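Local atomic coordinates of iron aquisition yersiniabactin synthesis enzyme, YbtT (Escherichia coli, PDB entry 6BA9), a protein that acts as a low-specificity type II thioesterase that maintains production of the metallophore yersiniabactin in pathogenic enterobacteria. Residues G24-A29 against G50-R55; L57-S62 against L165-Y170; L69-L74 against R101-R106; A87-G92 against G224-P229; L191-S196 against G218-D223. The protein carries 1 engineered substitution. All blocks are in the same frame, centred on the assembly; numbering follows the deposited sequence.

In the fold
The five contacts sample an alpha/beta-hydrolase fold. Contact 4 is the buried one, aromatic and near the chain's centre, where the turn after strand 84-89 meets the histidine loop. Contact 5, touching it through S196 and Y228, combines parallel-strand hydrogen bonds with apolar side-chain packing at the edge of the same sheet. Contact 3 pairs helices 63-77 and 91-105, apolar within and polar at its rim, and shares helix 91-105 with contact 4. Contact 1 joins two loops and is polar and partly buried; contact 2 sets a loop against helix 155-174 at the surface, mostly apolar. D168 links those two by a salt bridge to R51, and L60 against L69 joins contacts 2 and 3.

Contact 1 of 5, residues G24-A29 against G50-R55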
# COMPACT_ATOMS: atom_id res chain seq x y z
N GLY A 24 0.31 2.77 9.78
CA GLY A 24 0.36 4.08 10.38
C GLY A 24 0.11 5.20 9.40
O GLY A 24 0.11 6.38 9.82
N GLY A 25 -0.08 4.90 8.13
CA GLY A 25 -0.33 5.94 7.15
C GLY A 25 -1.70 6.58 7.31
O GLY A 25 -2.64 6.00 7.86
N SER A 26 -1.80 7.79 6.79
CA SER A 26 -3.04 8.57 6.80
C SER A 26 -2.87 9.66 5.75
O SER A 26 -1.81 9.79 5.15
CB SER A 26 -3.32 9.16 8.18
OG SER A 26 -2.33 10.13 8.51
N SER A 27 -3.93 10.45 5.54
CA SER A 27 -3.88 11.39 4.42
C SER A 27 -2.76 12.40 4.57
O SER A 27 -2.16 12.80 3.56
CB SER A 27 -5.23 12.08 4.22
OG SER A 27 -5.58 12.85 5.33
N SER A 28 -2.43 12.82 5.80
CA SER A 28 -1.40 13.84 5.95
C SER A 28 -0.04 13.38 5.43
O SER A 28 0.77 14.20 4.98
CB SER A 28 -1.30 14.28 7.41
OG SER A 28 -0.97 13.19 8.25
N ALA A 29 0.23 12.07 5.48
CA ALA A 29 1.50 11.55 5.00
C ALA A 29 1.68 11.74 3.50
O ALA A 29 2.82 11.75 3.03
CB ALA A 29 1.63 10.07 5.38
N GLY A 50 -10.40 4.03 11.38
CA GLY A 50 -9.91 4.49 12.66
C GLY A 50 -9.27 5.86 12.64
O GLY A 50 -8.85 6.34 13.70
N ARG A 51 -9.15 6.50 11.48
CA ARG A 51 -8.50 7.79 11.38
C ARG A 51 -9.14 8.59 10.26
O ARG A 51 -9.92 8.06 9.46
CB ARG A 51 -7.00 7.64 11.11
CG ARG A 51 -6.69 7.12 9.70
CD ARG A 51 -5.53 6.10 9.68
NE ARG A 51 -5.94 4.80 10.23
CZ ARG A 51 -5.12 3.80 10.51
NH1 ARG A 51 -3.80 3.93 10.32
NH2 ARG A 51 -5.61 2.68 10.99
N ASP A 52 -8.76 9.86 10.17
CA ASP A 52 -9.24 10.77 9.12
C ASP A 52 -10.77 10.77 9.15
O ASP A 52 -11.34 10.84 10.25
CB ASP A 52 -8.60 10.43 7.78
CG ASP A 52 -7.09 10.59 7.79
OD1 ASP A 52 -6.52 11.32 8.63
OD2 ASP A 52 -6.44 9.95 6.93
N ARG A 53 -11.46 10.66 8.02
CA ARG A 53 -12.93 10.69 8.02
C ARG A 53 -13.53 9.43 8.64
O ARG A 53 -14.75 9.38 8.81
CB ARG A 53 -13.45 10.82 6.59
CG ARG A 53 -13.00 12.08 5.91
CD ARG A 53 -13.37 12.10 4.44
NE ARG A 53 -12.86 13.31 3.80
CZ ARG A 53 -12.98 13.59 2.51
NH1 ARG A 53 -13.60 12.76 1.68
NH2 ARG A 53 -12.47 14.73 2.05
N LEU A 54 -12.71 8.42 8.93
CA LEU A 54 -13.15 7.15 9.49
C LEU A 54 -12.74 7.00 10.95
O LEU A 54 -12.65 5.89 11.47
CB LEU A 54 -12.61 5.98 8.67
CG LEU A 54 -12.99 6.00 7.19
CD1 LEU A 54 -12.47 4.72 6.51
CD2 LEU A 54 -14.48 6.16 6.93
N ARG A 55 -12.52 8.12 11.63
CA ARG A 55 -12.12 8.11 13.04
C ARG A 55 -13.15 7.40 13.92
O ARG A 55 -12.78 6.82 14.95
CB ARG A 55 -11.97 9.55 13.51
CG ARG A 55 -11.47 9.73 14.93
CD ARG A 55 -10.02 9.36 15.13
NE ARG A 55 -9.15 10.19 14.33
CZ ARG A 55 -7.83 10.07 14.28
NH1 ARG A 55 -7.22 9.13 15.01
NH2 ARG A 55 -7.13 10.87 13.49
O HOH W 1 -4.13 12.60 8.15
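R51 reaches back to the glycine pair with a bent side chain. Its CG sits between the backbone N and the carbonyl carbon (chi1 70°), the bend at chi2 brings CD to 3.4 Å from G25 O, and a further one at chi3 turns NE out of line. NH1 gives that same carbonyl only a weak, long hydrogen bond; its stronger partner is D168 of helix 155-174, with which it forms a salt bridge. D168 also accepts from G24 N, so the two loops share one acid.

D52 carries the other half. OD2 takes the N-H of S27 on its syn side at 2.9 Å in a nearly straight bond (165°), and S26 CB packs against the same oxygen at 3.5 Å. OD1 works through a water, which donates to it at 2.8 Å, accepts from S28 N at 2.9 Å and bonds to S26 OG. One carboxylate therefore takes the first two N-H groups of the 3-10 turn 27-29, one directly and one by way of water.

Further on, L54 closes a G1 beta bulge with G50 and R51, and R55 curls back until R51 CA lies over the centre of its guanidinium. The two segments follow the neighbouring parallel strands 16-20 and 42-46; in alpha/beta hydrolases the loop after the strand equivalent to 16-20 usually contributes to the oxyanion hole.

Contact 2 of 5, residues L57-S62 against L165-Y170; sequences LEPLRS and LRADFY
P59 and A167 make the apolar heart of a loop-on-helix contact, in which the connection leading into helix 63-77 lies against helix 155-174. That helix belongs to the insertion between strands 112-116 and 190-195, where type II thioesterases of the alpha/beta-hydrolase fold usually carry their lid. P59 CB touches the methyl of A167 at 3.7 Å, and the proline CG is almost as near. The small alanine lets the chains come close: the CA atoms of R61 and A167 are 5.2 Å apart. R61 adds the aliphatic start of its side chain, with CG at 4.2 Å from A167 CB.

One helical turn on, Y170 meets the loop with its ring edge. Its CG is anti to the backbone N (chi1 179°), and R61 O lies in the ring plane, 3.6 Å from CD1. R61 CB borders the same ring carbon at 4.0 Å. No direct hydrogen bond crosses between the segments; a water spans them instead, giving one hydrogen to L60 O and one to D168 OD1, each at 2.8 Å.

Around this first shell, the other carboxylate oxygen of D168, OD2, is taken up by contact 1. The L60 side chain turns away from helix 155-174 and packs on Q65, L66 and L69 of helix 63-77. S62 marks the start of that helix as its N-cap, its OG accepting from the backbone N of Q65 and also bonded to T64 OG1.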
# COMPACT_ATOMS: atom_id res chain seq x y z
N LEU A 57 -14.68 4.70 13.43
CA LEU A 57 -14.63 3.25 13.31
C LEU A 57 -13.46 2.69 14.12
O LEU A 57 -12.42 3.34 14.27
CB LEU A 57 -14.47 2.84 11.85
CG LEU A 57 -15.58 3.28 10.88
CD1 LEU A 57 -15.29 2.79 9.47
CD2 LEU A 57 -16.94 2.74 11.37
N GLU A 58 -13.62 1.47 14.63
CA GLU A 58 -12.47 0.81 15.23
C GLU A 58 -11.52 0.36 14.12
O GLU A 58 -11.96 -0.07 13.05
CB GLU A 58 -12.88 -0.40 16.08
CG GLU A 58 -13.36 -0.01 17.49
CD GLU A 58 -12.32 0.79 18.28
OE1 GLU A 58 -12.41 2.03 18.31
OE2 GLU A 58 -11.41 0.17 18.86
N PRO A 59 -10.21 0.43 14.34
CA PRO A 59 -9.29 -0.05 13.32
C PRO A 59 -9.38 -1.56 13.17
O PRO A 59 -9.64 -2.30 14.14
CB PRO A 59 -7.91 0.40 13.82
CG PRO A 59 -8.08 0.66 15.26
CD PRO A 59 -9.51 1.03 15.49
N LEU A 60 -9.19 -2.02 11.94
CA LEU A 60 -9.18 -3.44 11.64
C LEU A 60 -7.79 -4.04 11.87
O LEU A 60 -6.76 -3.36 11.86
CB LEU A 60 -9.62 -3.68 10.20
CG LEU A 60 -11.00 -3.12 9.86
CD1 LEU A 60 -11.43 -3.60 8.51
CD2 LEU A 60 -12.05 -3.49 10.92
N ARG A 61 -7.79 -5.35 12.13
CA ARG A 61 -6.60 -6.10 12.49
C ARG A 61 -6.30 -7.22 11.49
O ARG A 61 -5.54 -8.14 11.81
CB ARG A 61 -6.74 -6.62 13.92
CG ARG A 61 -6.96 -5.47 14.88
CD ARG A 61 -6.88 -5.89 16.31
NE ARG A 61 -7.83 -6.93 16.67
CZ ARG A 61 -9.04 -6.72 17.17
NH1 ARG A 61 -9.51 -5.49 17.35
NH2 ARG A 61 -9.80 -7.76 17.49
N SER A 62 -6.86 -7.12 10.28
CA SER A 62 -6.73 -8.14 9.24
C SER A 62 -6.58 -7.49 7.87
O SER A 62 -7.42 -6.68 7.46
CB SER A 62 -8.00 -9.01 9.25
OG SER A 62 -8.14 -9.73 8.05
N LEU A 165 -1.64 2.37 15.54
CA LEU A 165 -0.43 1.79 14.99
C LEU A 165 -0.32 0.30 15.32
O LEU A 165 0.13 -0.48 14.48
CB LEU A 165 0.77 2.53 15.55
CG LEU A 165 0.93 3.97 15.10
CD1 LEU A 165 1.82 4.77 16.05
CD2 LEU A 165 1.48 3.97 13.71
N ARG A 166 -0.68 -0.09 16.55
CA ARG A 166 -0.61 -1.51 16.90
C ARG A 166 -1.61 -2.33 16.10
O ARG A 166 -1.30 -3.47 15.71
CB ARG A 166 -0.83 -1.70 18.39
CG ARG A 166 0.37 -1.31 19.23
CD ARG A 166 0.14 -1.77 20.66
NE ARG A 166 1.28 -1.51 21.54
CZ ARG A 166 2.33 -2.31 21.66
NH1 ARG A 166 2.45 -3.42 20.98
NH2 ARG A 166 3.29 -1.98 22.50
N ALA A 167 -2.80 -1.78 15.81
CA ALA A 167 -3.74 -2.50 14.96
C ALA A 167 -3.16 -2.70 13.56
O ALA A 167 -3.19 -3.81 13.02
CB ALA A 167 -5.07 -1.73 14.89
N ASP A 168 -2.61 -1.64 12.98
CA ASP A 168 -2.05 -1.73 11.64
C ASP A 168 -0.88 -2.73 11.61
O ASP A 168 -0.79 -3.58 10.72
CB ASP A 168 -1.51 -0.37 11.16
CG ASP A 168 -2.59 0.67 10.87
OD1 ASP A 168 -3.80 0.42 10.99
OD2 ASP A 168 -2.16 1.80 10.52
N PHE A 169 0.05 -2.60 12.57
CA PHE A 169 1.21 -3.48 12.58
C PHE A 169 0.84 -4.93 12.89
O PHE A 169 1.44 -5.86 12.34
CB PHE A 169 2.30 -2.92 13.49
CG PHE A 169 3.18 -1.91 12.81
CD1 PHE A 169 4.29 -2.32 12.12
CD2 PHE A 169 2.89 -0.56 12.86
CE1 PHE A 169 5.09 -1.40 11.47
CE2 PHE A 169 3.72 0.35 12.20
CZ PHE A 169 4.79 -0.08 11.53
N TYR A 170 -0.16 -5.14 13.75
CA TYR A 170 -0.65 -6.50 13.96
C TYR A 170 -1.22 -7.08 12.67
O TYR A 170 -0.91 -8.22 12.30
CB TYR A 170 -1.67 -6.58 15.10
CG TYR A 170 -2.16 -8.01 15.27
CD1 TYR A 170 -3.26 -8.49 14.56
CD2 TYR A 170 -1.48 -8.90 16.08
CE1 TYR A 170 -3.65 -9.79 14.66
CE2 TYR A 170 -1.88 -10.21 16.20
CZ TYR A 170 -2.95 -10.65 15.49
OH TYR A 170 -3.37 -11.96 15.59
O HOH W 2 -5.78 -1.35 10.23

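Contact 3 of 5, residues L69-L74 against R101-R106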
# COMPACT_ATOMS: atom_id res chain seq x y z
N LEU A 69 -13.34 -4.95 2.21
CA LEU A 69 -14.01 -3.65 2.21
C LEU A 69 -13.65 -2.86 0.96
O LEU A 69 -14.51 -2.27 0.30
CB LEU A 69 -13.66 -2.87 3.47
CG LEU A 69 -14.21 -3.37 4.79
CD1 LEU A 69 -13.59 -2.55 5.91
CD2 LEU A 69 -15.74 -3.26 4.85
N LEU A 70 -12.37 -2.82 0.62
CA LEU A 70 -11.92 -2.04 -0.52
C LEU A 70 -12.44 -2.62 -1.83
O LEU A 70 -12.90 -1.88 -2.69
CB LEU A 70 -10.40 -1.90 -0.51
CG LEU A 70 -9.82 -1.07 -1.66
CD1 LEU A 70 -10.35 0.37 -1.67
CD2 LEU A 70 -8.29 -1.09 -1.60
N ALA A 71 -12.37 -3.94 -1.99
CA ALA A 71 -12.83 -4.53 -3.25
C ALA A 71 -14.32 -4.28 -3.45
O ALA A 71 -14.76 -3.97 -4.56
CB ALA A 71 -12.54 -6.03 -3.24
N ASN A 72 -15.10 -4.40 -2.38
CA ASN A 72 -16.53 -4.12 -2.51
C ASN A 72 -16.77 -2.67 -2.89
O ASN A 72 -17.59 -2.39 -3.77
CB ASN A 72 -17.27 -4.45 -1.21
CG ASN A 72 -17.28 -5.94 -0.91
OD1 ASN A 72 -16.80 -6.74 -1.70
ND2 ASN A 72 -17.78 -6.29 0.25
N GLU A 73 -16.04 -1.75 -2.27
CA GLU A 73 -16.21 -0.34 -2.60
C GLU A 73 -15.85 -0.07 -4.05
O GLU A 73 -16.58 0.65 -4.75
CB GLU A 73 -15.35 0.51 -1.67
CG GLU A 73 -15.38 2.00 -2.01
CD GLU A 73 -14.71 2.85 -0.96
OE1 GLU A 73 -14.89 2.55 0.25
OE2 GLU A 73 -14.00 3.80 -1.34
N LEU A 74 -14.75 -0.63 -4.53
CA LEU A 74 -14.33 -0.39 -5.90
C LEU A 74 -15.29 -1.03 -6.89
O LEU A 74 -15.60 -0.44 -7.92
CB LEU A 74 -12.89 -0.87 -6.11
CG LEU A 74 -11.85 -0.09 -5.29
CD1 LEU A 74 -10.50 -0.66 -5.54
CD2 LEU A 74 -11.86 1.38 -5.61
N ARG A 101 -6.82 -9.66 -5.93
CA ARG A 101 -7.26 -11.05 -5.96
C ARG A 101 -8.78 -11.13 -6.04
O ARG A 101 -9.33 -11.84 -6.89
CB ARG A 101 -6.72 -11.78 -4.73
CG ARG A 101 -7.08 -13.25 -4.58
CD ARG A 101 -6.05 -13.99 -3.67
NE ARG A 101 -6.70 -15.11 -2.99
CZ ARG A 101 -6.68 -15.35 -1.68
NH1 ARG A 101 -6.01 -14.57 -0.85
NH2 ARG A 101 -7.33 -16.41 -1.20
N LEU A 102 -9.47 -10.39 -5.17
CA LEU A 102 -10.93 -10.43 -5.17
C LEU A 102 -11.50 -9.88 -6.48
O LEU A 102 -12.44 -10.46 -7.04
CB LEU A 102 -11.47 -9.63 -3.98
CG LEU A 102 -11.14 -10.20 -2.60
CD1 LEU A 102 -11.54 -9.27 -1.50
CD2 LEU A 102 -11.80 -11.58 -2.37
N LEU A 103 -10.98 -8.77 -6.98
CA LEU A 103 -11.52 -8.16 -8.19
C LEU A 103 -11.29 -9.04 -9.41
O LEU A 103 -12.17 -9.18 -10.27
CB LEU A 103 -10.92 -6.78 -8.42
CG LEU A 103 -11.33 -5.77 -7.36
CD1 LEU A 103 -10.62 -4.47 -7.68
CD2 LEU A 103 -12.83 -5.56 -7.31
N GLU A 104 -10.10 -9.64 -9.50
CA GLU A 104 -9.80 -10.56 -10.60
C GLU A 104 -10.73 -11.76 -10.57
O GLU A 104 -11.28 -12.15 -11.61
CB GLU A 104 -8.33 -10.99 -10.51
CG GLU A 104 -7.82 -11.80 -11.67
CD GLU A 104 -6.33 -12.05 -11.54
OE1 GLU A 104 -5.58 -11.08 -11.26
OE2 GLU A 104 -5.94 -13.21 -11.69
N GLN A 105 -10.95 -12.34 -9.38
CA GLN A 105 -11.83 -13.50 -9.23
C GLN A 105 -13.26 -13.16 -9.63
O GLN A 105 -13.99 -14.01 -10.15
CB GLN A 105 -11.86 -13.96 -7.78
CG GLN A 105 -10.59 -14.60 -7.25
CD GLN A 105 -10.65 -14.76 -5.74
OE1 GLN A 105 -11.62 -14.34 -5.09
NE2 GLN A 105 -9.62 -15.35 -5.16
N ARG A 106 -13.69 -11.94 -9.35
CA ARG A 106 -15.05 -11.52 -9.69
C ARG A 106 -15.22 -11.18 -11.16
O ARG A 106 -16.32 -10.80 -11.57
CB ARG A 106 -15.41 -10.29 -8.84
CG ARG A 106 -15.59 -10.59 -7.36
CD ARG A 106 -15.67 -9.31 -6.52
NE ARG A 106 -15.54 -9.63 -5.09
CZ ARG A 106 -15.61 -8.74 -4.11
NH1 ARG A 106 -15.81 -7.45 -4.36
NH2 ARG A 106 -15.45 -9.14 -2.86
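R106, just past the end of helix 91-105, reaches over to N72 on helix 63-77. From CB, which points toward the other helix, the chain runs extended out to NE. CG passes 3.2 Å from L102 O, one turn back on its own helix. At the tip the guanidinium has L102 CB under one face, displaced toward the rim. NH1 lies 3.7 Å from A71 CB, while NH1 and NH2 together hold N72 OD1 end-on, at 2.9 Å and 3.0 Å respectively. With two donors converging on one oxygen, both bonds are bent, to about 135°, and the amide and guanidinium planes stand 30° apart. NH1 also forms a salt bridge with E75, so this charge is shared between an amide and an acid of helix 63-77.

Beneath that polar rim the packing is plainly apolar. A71 presents a methyl to the neighbouring helix: L102 CD1 rests 3.8 Å from A71 CB. L103 comes in from the next position, its CD2 4.1 Å from A71 CB, and its CD1 makes a looser contact with L74 CD1. L74 and L103 both go on to L86 of strand 84-89, which places the two helices on the same face of the sheet.

The axes of the two short helical segments come within 9.6 Å and cross at -44°. This is the helix pair flanking the central strand that leads to the nucleophile turn of alpha/beta hydrolases, one helix preceding strand 84-89 and the other following it.

Contact 4 of 5, residues A87-G92 against G224-P229. Engineered in segment 87-92: A90 (natural residue Ser).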
# COMPACT_ATOMS: atom_id res chain seq x y z
N ALA A 87 -2.34 0.10 -6.32
CA ALA A 87 -0.97 0.22 -5.83
C ALA A 87 -0.96 0.20 -4.31
O ALA A 87 -1.92 0.60 -3.66
CB ALA A 87 -0.34 1.51 -6.30
N GLY A 88 0.15 -0.26 -3.74
CA GLY A 88 0.33 -0.17 -2.30
C GLY A 88 1.78 -0.26 -1.93
O GLY A 88 2.58 -0.88 -2.64
N HIS A 89 2.14 0.38 -0.82
CA HIS A 89 3.50 0.38 -0.28
C HIS A 89 3.49 -0.27 1.10
O HIS A 89 2.67 0.08 1.95
CB HIS A 89 4.03 1.81 -0.17
CG HIS A 89 5.48 1.89 0.18
ND1 HIS A 89 6.49 1.49 -0.68
CD2 HIS A 89 6.10 2.32 1.30
CE1 HIS A 89 7.66 1.71 -0.11
NE2 HIS A 89 7.45 2.20 1.10
N ALA A 90 4.41 -1.20 1.31
CA ALA A 90 4.58 -1.90 2.59
C ALA A 90 3.25 -2.58 2.94
O ALA A 90 2.75 -3.35 2.11
CB ALA A 90 5.18 -0.95 3.64
N MET A 91 2.64 -2.32 4.10
CA MET A 91 1.36 -2.93 4.41
C MET A 91 0.37 -2.75 3.27
O MET A 91 -0.46 -3.62 2.99
CB MET A 91 0.77 -2.28 5.67
CG MET A 91 -0.68 -2.57 5.94
SD MET A 91 -1.20 -1.71 7.44
CE MET A 91 -2.92 -2.16 7.48
N GLY A 92 0.38 -1.56 2.65
CA GLY A 92 -0.57 -1.29 1.59
C GLY A 92 -0.42 -2.21 0.40
O GLY A 92 -1.39 -2.47 -0.30
N GLY A 224 16.29 5.69 -3.09
CA GLY A 224 15.66 6.29 -1.93
C GLY A 224 15.62 5.32 -0.76
O GLY A 224 16.09 4.18 -0.85
N ASP A 225 15.05 5.81 0.34
CA ASP A 225 14.85 5.00 1.54
C ASP A 225 13.40 4.49 1.55
O ASP A 225 12.69 4.57 0.54
CB ASP A 225 15.25 5.78 2.80
CG ASP A 225 14.37 6.97 3.08
OD1 ASP A 225 13.26 7.12 2.54
OD2 ASP A 225 14.80 7.81 3.91
N HIS A 226 12.94 3.99 2.70
CA HIS A 226 11.62 3.35 2.76
C HIS A 226 10.50 4.29 2.34
O HIS A 226 9.43 3.82 1.91
CB HIS A 226 11.32 2.82 4.17
CG HIS A 226 10.06 1.99 4.26
ND1 HIS A 226 9.87 0.85 3.52
CD2 HIS A 226 8.93 2.17 4.99
CE1 HIS A 226 8.68 0.35 3.79
NE2 HIS A 226 8.09 1.13 4.68
N PHE A 227 10.68 5.60 2.45
CA PHE A 227 9.62 6.53 2.10
C PHE A 227 9.76 7.08 0.67
O PHE A 227 9.18 8.12 0.35
CB PHE A 227 9.50 7.61 3.17
CG PHE A 227 9.05 7.04 4.49
CD1 PHE A 227 7.72 6.71 4.69
CD2 PHE A 227 9.97 6.71 5.47
CE1 PHE A 227 7.30 6.13 5.88
CE2 PHE A 227 9.56 6.14 6.66
CZ PHE A 227 8.23 5.85 6.86
N TYR A 228 10.45 6.35 -0.20
CA TYR A 228 10.61 6.77 -1.59
C TYR A 228 9.30 7.10 -2.31
O TYR A 228 9.31 7.96 -3.19
CB TYR A 228 11.49 5.79 -2.39
CG TYR A 228 10.91 4.40 -2.60
CD1 TYR A 228 9.94 4.17 -3.57
CD2 TYR A 228 11.35 3.32 -1.86
CE1 TYR A 228 9.40 2.89 -3.76
CE2 TYR A 228 10.83 2.04 -2.04
CZ TYR A 228 9.86 1.84 -2.99
OH TYR A 228 9.37 0.57 -3.14
N PRO A 229 8.14 6.47 -2.02
CA PRO A 229 6.95 6.87 -2.79
C PRO A 229 6.59 8.33 -2.61
O PRO A 229 6.01 8.95 -3.53
CB PRO A 229 5.85 5.94 -2.26
CG PRO A 229 6.61 4.72 -1.81
CD PRO A 229 7.87 5.29 -1.18
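The nucleophile elbow of this alpha/beta hydrolase meets its histidine loop here, with H89 packed into H226, Y228 and P229. The elbow is the tight turn in the sequence G88-H89-A90-M91-G92, between strand 84-89 and helix 91-105. A90, an engineered replacement for serine, sits at the turn with positive phi, as nucleophiles of this fold do. H226 bonds through ND1 to D198, consistent with the histidine and acid of a Ser-His-Asp triad.

The H89 ring is held on several sides. NE2 donates to H226 O at 2.7 Å, a short bond bent to 135°, with the oxygen tilted from the ring plane; ND1 bonds to S116 OG, which Y228 OH shares. P229 CG lies over one face of the imidazole, 3.5 Å from its centroid, in a CH-pi contact. At the edge, H89 points into the face of Y228 in a T-shaped pair, centroids 5.0 Å apart and planes at 84°.

The H226 ring lies oblique to that of H89, whose NE2 stands over one of its faces. Its loop is shaped by an Asx turn, D225 OD1 accepting from F227 N, within a type I turn. Anti to the backbone N (chi1 -172°), H226 CG is carried toward the elbow, and the ring edge beyond it ends with NE2 3.7 Å from A90 CB.

Contact 5 of 5, residues L191-S196 against G218-D223; sequences LLLCGS and GPVVID
L193 of strand 190-195 lies alongside V220 of strand 216-222, both side chains pointing the same way from the sheet. L193 CD2 fits against V220 CB at 3.9 Å, while its other methyl, CD1, reaches I222 CD1 at 4.0 Å: one branched side chain bridges the two bumps of the neighbouring strand. G195, paired with I222, adds no side chain to this row. L191 extends it at the start, its CD1 touching V220 CG2.

On the other face C194 fills the dip between P219 and V221. Its SG sits between the backbone N and the carbonyl carbon (chi1 71°), 3.9 Å from P219 CB and 3.8 Å from V221 CG2. P219 follows a cis peptide bond, and L192 CB packs close to its CA. At the far end V221 CG1 nestles against the backbone of S196, whose OG hydrogen-bonds to G224 N.

Four regular parallel-sheet bonds hold these surfaces together: V220 N to L192 O, C194 N to V220 O, I222 N to C194 O at 2.8 Å, and S196 N to I222 O. Between them, CA-H...O contacts close up the seam, with G195 CA 3.2 Å from I222 O. The strand segments are twisted by -36° against each other.

Strand 216-222 is outermost in the sheet, with strand 112-116 on the opposite flank of 190-195. The L193 and V220 row packs under helix 233-243, whereas C194 and P219 meet helix 203-207, the helix of this beta-alpha-beta unit.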
# COMPACT_ATOMS: atom_id res chain seq x y z
N LEU A 191 3.73 -4.80 -11.36
CA LEU A 191 5.02 -4.15 -11.27
C LEU A 191 5.49 -4.21 -9.82
O LEU A 191 4.72 -3.89 -8.91
CB LEU A 191 4.89 -2.69 -11.69
CG LEU A 191 6.09 -1.78 -11.48
CD1 LEU A 191 7.30 -2.25 -12.32
CD2 LEU A 191 5.73 -0.35 -11.82
N LEU A 192 6.73 -4.62 -9.62
CA LEU A 192 7.37 -4.67 -8.32
C LEU A 192 8.35 -3.51 -8.22
O LEU A 192 9.19 -3.33 -9.11
CB LEU A 192 8.13 -5.98 -8.15
CG LEU A 192 7.35 -7.29 -8.32
CD1 LEU A 192 8.25 -8.50 -8.12
CD2 LEU A 192 6.17 -7.36 -7.38
N LEU A 193 8.24 -2.73 -7.14
CA LEU A 193 9.14 -1.63 -6.85
C LEU A 193 9.82 -1.87 -5.52
O LEU A 193 9.21 -2.39 -4.57
CB LEU A 193 8.36 -0.31 -6.79
CG LEU A 193 7.65 0.14 -8.06
CD1 LEU A 193 6.93 1.45 -7.80
CD2 LEU A 193 8.64 0.31 -9.20
N CYS A 194 11.09 -1.49 -5.45
CA CYS A 194 11.82 -1.49 -4.19
C CYS A 194 12.74 -0.27 -4.16
O CYS A 194 12.96 0.39 -5.18
CB CYS A 194 12.58 -2.80 -3.96
SG CYS A 194 14.01 -3.03 -5.06
N GLY A 195 13.25 0.02 -2.97
CA GLY A 195 14.11 1.17 -2.75
C GLY A 195 15.57 0.78 -2.60
O GLY A 195 15.90 -0.17 -1.91
N SER A 196 16.44 1.57 -3.24
CA SER A 196 17.87 1.25 -3.22
C SER A 196 18.41 1.14 -1.80
O SER A 196 19.30 0.32 -1.53
CB SER A 196 18.66 2.34 -3.97
OG SER A 196 18.48 3.62 -3.42
N GLY A 218 9.98 -6.56 -12.74
CA GLY A 218 10.72 -6.03 -11.61
C GLY A 218 11.36 -7.10 -10.76
O GLY A 218 11.37 -8.29 -11.12
N PRO A 219 11.92 -6.73 -9.59
CA PRO A 219 11.85 -5.37 -9.02
C PRO A 219 12.57 -4.31 -9.83
O PRO A 219 13.64 -4.54 -10.40
CB PRO A 219 12.52 -5.53 -7.64
CG PRO A 219 12.42 -7.02 -7.32
CD PRO A 219 12.52 -7.69 -8.66
N VAL A 220 11.92 -3.15 -9.92
CA VAL A 220 12.52 -1.93 -10.43
C VAL A 220 12.93 -1.11 -9.22
O VAL A 220 12.11 -0.89 -8.31
CB VAL A 220 11.55 -1.17 -11.34
CG1 VAL A 220 12.10 0.21 -11.73
CG2 VAL A 220 11.20 -2.01 -12.60
N VAL A 221 14.19 -0.70 -9.18
CA VAL A 221 14.77 -0.03 -8.01
C VAL A 221 14.59 1.47 -8.16
O VAL A 221 15.03 2.08 -9.15
CB VAL A 221 16.26 -0.39 -7.87
CG1 VAL A 221 16.87 0.33 -6.65
CG2 VAL A 221 16.46 -1.87 -7.74
N ILE A 222 13.96 2.08 -7.17
CA ILE A 222 13.88 3.53 -7.04
C ILE A 222 14.94 3.95 -6.02
O ILE A 222 15.07 3.35 -4.95
CB ILE A 222 12.46 3.94 -6.61
CG1 ILE A 222 11.49 3.60 -7.76
CG2 ILE A 222 12.43 5.42 -6.22
CD1 ILE A 222 10.06 3.91 -7.48
N ASP A 223 15.74 4.96 -6.37
CA ASP A 223 16.77 5.43 -5.45
C ASP A 223 16.11 6.18 -4.30
O ASP A 223 15.46 7.21 -4.51
CB ASP A 223 17.77 6.31 -6.20
CG ASP A 223 18.66 5.52 -7.16
OD1 ASP A 223 18.76 4.27 -7.02
OD2 ASP A 223 19.27 6.14 -8.06